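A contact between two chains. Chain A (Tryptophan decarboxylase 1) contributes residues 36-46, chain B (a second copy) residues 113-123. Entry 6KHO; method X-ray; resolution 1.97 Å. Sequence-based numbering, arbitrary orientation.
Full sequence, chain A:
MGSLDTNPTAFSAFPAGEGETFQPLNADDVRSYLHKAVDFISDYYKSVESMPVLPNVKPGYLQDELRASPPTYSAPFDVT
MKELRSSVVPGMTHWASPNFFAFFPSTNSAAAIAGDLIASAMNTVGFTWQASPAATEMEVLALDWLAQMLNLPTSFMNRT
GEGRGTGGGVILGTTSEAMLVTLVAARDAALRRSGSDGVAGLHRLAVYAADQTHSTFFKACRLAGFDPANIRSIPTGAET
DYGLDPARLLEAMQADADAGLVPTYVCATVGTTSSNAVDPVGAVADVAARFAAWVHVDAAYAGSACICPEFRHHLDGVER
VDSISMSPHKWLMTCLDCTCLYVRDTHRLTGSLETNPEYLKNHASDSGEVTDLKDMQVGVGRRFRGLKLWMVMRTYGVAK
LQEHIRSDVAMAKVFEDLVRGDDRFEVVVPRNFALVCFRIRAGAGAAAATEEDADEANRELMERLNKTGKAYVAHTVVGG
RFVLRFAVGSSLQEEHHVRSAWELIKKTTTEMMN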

# COMPACT_ATOMS: atom_id res chain seq x y z
N LYS A 36 -1.33 21.40 16.34
CA LYS A 36 -2.21 20.68 17.25
C LYS A 36 -1.96 19.19 17.20
O LYS A 36 -2.00 18.51 18.23
CB LYS A 36 -3.66 21.02 16.92
CG LYS A 36 -4.03 22.40 17.45
CD LYS A 36 -5.27 22.97 16.80
CE LYS A 36 -5.57 24.34 17.41
NZ LYS A 36 -6.35 25.17 16.49
N ALA A 37 -1.70 18.65 16.00
CA ALA A 37 -1.34 17.24 15.88
C ALA A 37 -0.03 16.94 16.60
O ALA A 37 0.11 15.90 17.26
CB ALA A 37 -1.25 16.84 14.40
N VAL A 38 0.96 17.84 16.50
CA VAL A 38 2.25 17.59 17.16
C VAL A 38 2.08 17.62 18.68
O VAL A 38 2.68 16.81 19.40
CB VAL A 38 3.31 18.61 16.69
CG1 VAL A 38 4.55 18.53 17.56
CG2 VAL A 38 3.67 18.35 15.22
N ASP A 39 1.27 18.56 19.18
CA ASP A 39 0.98 18.61 20.61
C ASP A 39 0.33 17.32 21.08
O ASP A 39 0.70 16.77 22.13
CB ASP A 39 0.09 19.80 20.92
CG ASP A 39 0.83 21.12 20.86
OD1 ASP A 39 2.08 21.11 20.92
OD2 ASP A 39 0.17 22.17 20.76
N PHE A 40 -0.68 16.84 20.34
CA PHE A 40 -1.27 15.54 20.66
C PHE A 40 -0.20 14.46 20.74
O PHE A 40 -0.21 13.64 21.67
CB PHE A 40 -2.33 15.13 19.64
CG PHE A 40 -2.78 13.69 19.79
CD1 PHE A 40 -3.74 13.35 20.73
CD2 PHE A 40 -2.20 12.67 19.03
CE1 PHE A 40 -4.13 12.02 20.90
CE2 PHE A 40 -2.59 11.35 19.19
CZ PHE A 40 -3.55 11.03 20.13
N ILE A 41 0.71 14.42 19.76
CA ILE A 41 1.71 13.35 19.73
C ILE A 41 2.63 13.44 20.94
O ILE A 41 2.95 12.43 21.57
CB ILE A 41 2.51 13.40 18.41
CG1 ILE A 41 1.65 12.96 17.22
CG2 ILE A 41 3.73 12.50 18.49
CD1 ILE A 41 2.22 13.41 15.88
N SER A 42 3.08 14.66 21.29
CA SER A 42 3.90 14.82 22.49
C SER A 42 3.18 14.32 23.73
O SER A 42 3.75 13.60 24.54
CB SER A 42 4.29 16.29 22.67
OG SER A 42 4.95 16.78 21.52
N ASP A 43 1.90 14.71 23.88
CA ASP A 43 1.12 14.26 25.03
C ASP A 43 0.93 12.75 25.00
O ASP A 43 0.94 12.09 26.05
CB ASP A 43 -0.25 14.93 25.03
CG ASP A 43 -0.17 16.41 25.26
OD1 ASP A 43 0.91 16.88 25.70
OD2 ASP A 43 -1.18 17.11 25.00
N TYR A 44 0.70 12.20 23.81
CA TYR A 44 0.45 10.77 23.70
C TYR A 44 1.65 9.97 24.17
O TYR A 44 1.51 9.03 24.96
CB TYR A 44 0.09 10.42 22.26
CG TYR A 44 -0.14 8.93 22.06
CD1 TYR A 44 -1.31 8.32 22.53
CD2 TYR A 44 0.81 8.13 21.42
CE1 TYR A 44 -1.53 6.96 22.35
CE2 TYR A 44 0.59 6.76 21.24
CZ TYR A 44 -0.57 6.19 21.71
OH TYR A 44 -0.79 4.84 21.54
N TYR A 45 2.86 10.32 23.72
CA TYR A 45 4.03 9.57 24.15
C TYR A 45 4.27 9.72 25.64
O TYR A 45 4.71 8.78 26.31
CB TYR A 45 5.26 10.00 23.36
CG TYR A 45 5.28 9.57 21.91
CD1 TYR A 45 4.63 8.42 21.48
CD2 TYR A 45 5.96 10.32 20.96
CE1 TYR A 45 4.65 8.04 20.14
CE2 TYR A 45 5.99 9.95 19.63
CZ TYR A 45 5.34 8.81 19.22
OH TYR A 45 5.39 8.47 17.87
N LYS A 46 4.01 10.91 26.20
CA LYS A 46 4.24 11.09 27.63
C LYS A 46 3.22 10.33 28.47
O LYS A 46 3.51 9.97 29.61
CB LYS A 46 4.21 12.58 27.98
CG LYS A 46 5.45 13.33 27.50
CD LYS A 46 5.32 14.83 27.76
CE LYS A 46 6.38 15.62 27.03
NZ LYS A 46 6.01 17.07 26.97
N ILE B 113 -3.49 15.56 6.15
CA ILE B 113 -2.08 15.50 6.54
C ILE B 113 -1.96 15.31 8.05
O ILE B 113 -1.18 14.48 8.52
CB ILE B 113 -1.34 16.77 6.07
CG1 ILE B 113 -1.47 16.92 4.55
CG2 ILE B 113 0.10 16.72 6.53
CD1 ILE B 113 -1.13 18.32 4.02
N ALA B 114 -2.74 16.07 8.82
CA ALA B 114 -2.75 15.90 10.27
C ALA B 114 -3.13 14.48 10.66
O ALA B 114 -2.47 13.86 11.50
CB ALA B 114 -3.72 16.92 10.89
N GLY B 115 -4.19 13.93 10.05
CA GLY B 115 -4.60 12.57 10.37
C GLY B 115 -3.53 11.54 10.05
O GLY B 115 -3.29 10.61 10.82
N ASP B 116 -2.85 11.71 8.91
CA ASP B 116 -1.81 10.74 8.58
C ASP B 116 -0.59 10.88 9.48
O ASP B 116 0.06 9.89 9.80
CB ASP B 116 -1.42 10.83 7.12
CG ASP B 116 -1.80 9.58 6.34
OD1 ASP B 116 -2.49 8.70 6.93
OD2 ASP B 116 -1.41 9.45 5.17
N LEU B 117 -0.29 12.11 9.93
CA LEU B 117 0.78 12.31 10.89
C LEU B 117 0.47 11.63 12.22
O LEU B 117 1.35 11.01 12.83
CB LEU B 117 1.01 13.81 11.11
CG LEU B 117 1.79 14.23 12.35
CD1 LEU B 117 3.19 13.66 12.28
CD2 LEU B 117 1.85 15.77 12.50
N ILE B 118 -0.77 11.74 12.69
CA ILE B 118 -1.14 11.12 13.95
C ILE B 118 -1.11 9.60 13.82
O ILE B 118 -0.63 8.89 14.71
CB ILE B 118 -2.51 11.66 14.42
CG1 ILE B 118 -2.35 13.12 14.87
CG2 ILE B 118 -3.10 10.81 15.56
CD1 ILE B 118 -3.64 13.91 14.86
N ALA B 119 -1.56 9.10 12.67
CA ALA B 119 -1.53 7.65 12.44
C ALA B 119 -0.10 7.13 12.46
O ALA B 119 0.17 6.07 13.04
CB ALA B 119 -2.23 7.33 11.12
N SER B 120 0.84 7.87 11.85
CA SER B 120 2.25 7.47 11.85
C SER B 120 2.85 7.46 13.24
O SER B 120 3.74 6.66 13.53
CB SER B 120 3.07 8.41 10.96
OG SER B 120 2.66 8.31 9.61
N ALA B 121 2.41 8.39 14.11
CA ALA B 121 2.98 8.46 15.46
C ALA B 121 2.43 7.34 16.33
O ALA B 121 3.17 6.74 17.12
CB ALA B 121 2.70 9.83 16.09
N MET B 122 1.12 7.06 16.24
CA MET B 122 0.57 5.94 16.99
C MET B 122 1.06 4.62 16.43
O MET B 122 1.31 3.67 17.19
CB MET B 122 -0.96 5.99 16.96
CG MET B 122 -1.50 7.28 17.61
SD MET B 122 -3.30 7.33 17.79
CE MET B 122 -3.86 6.83 16.15
N ASN B 123 1.17 4.54 15.10
CA ASN B 123 1.86 3.43 14.42
C ASN B 123 1.28 2.07 14.82
O ASN B 123 2.01 1.13 15.14
CB ASN B 123 3.36 3.49 14.69
CG ASN B 123 4.18 2.80 13.61
OD1 ASN B 123 3.84 2.85 12.43
ND2 ASN B 123 5.27 2.17 14.01
O HOH W 1 0.07 3.00 19.67

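The two helices run nearly parallel, their axes 15° apart and 9.7 Å from each other at closest approach, and they pack almost entirely through apolar side chains; together the stretches bury 467 Å², summed over both sides, and the residue most covered is Ala B121. At the centre, Ile A41 reaches across from a CA-to-CB bond that points sideways. Its m,t rotamer brings CD1 to 3.6 Å from CG of Leu B117, while its CG1 lies 3.5 Å from CB of Ala B121. The methyl of Ala B121 points toward chain A and is small enough to let the isoleucine settle close to the helix backbone.

Nearer the N-terminal ends, alanine meets alanine: CB of Ala A37 is 4.3 Å from CB of Ala B114, and their CA atoms are only 5.9 Å apart. The Ala A37 methyl also points toward the partner helix and is received by two longer side chains, its CB lying 3.8 Å from both CD2 of Leu B117 and CD1 of Ile B118. Val A38 points away, yet its CG2 still touches CD2 of Leu B117 at 4.2 Å.

Phe A40 flanks this centre; with chi1 in t, it places CE2 3.7 Å from CG2 of Ile B118. One turn further on comes Tyr A44. Met B122 contacts two rings: its SD sits at the edge of the Phe A40 ring, 4.3 Å from CE2 of Phe A40, while its CG lies over one face of the Tyr A44 ring, 4.2 Å from CE2 of Tyr A44.

Both tyrosines carry this apolar packing into polar contacts. Tyr A45 OH donates a hydrogen bond to Ala B121 O at 2.9 Å, the one direct hydrogen bond between the stretches. Beyond the methionine, a water lies 2.8 Å from Tyr A44 OH and donates to Met B122 O at 2.9 Å, bridging the two chains.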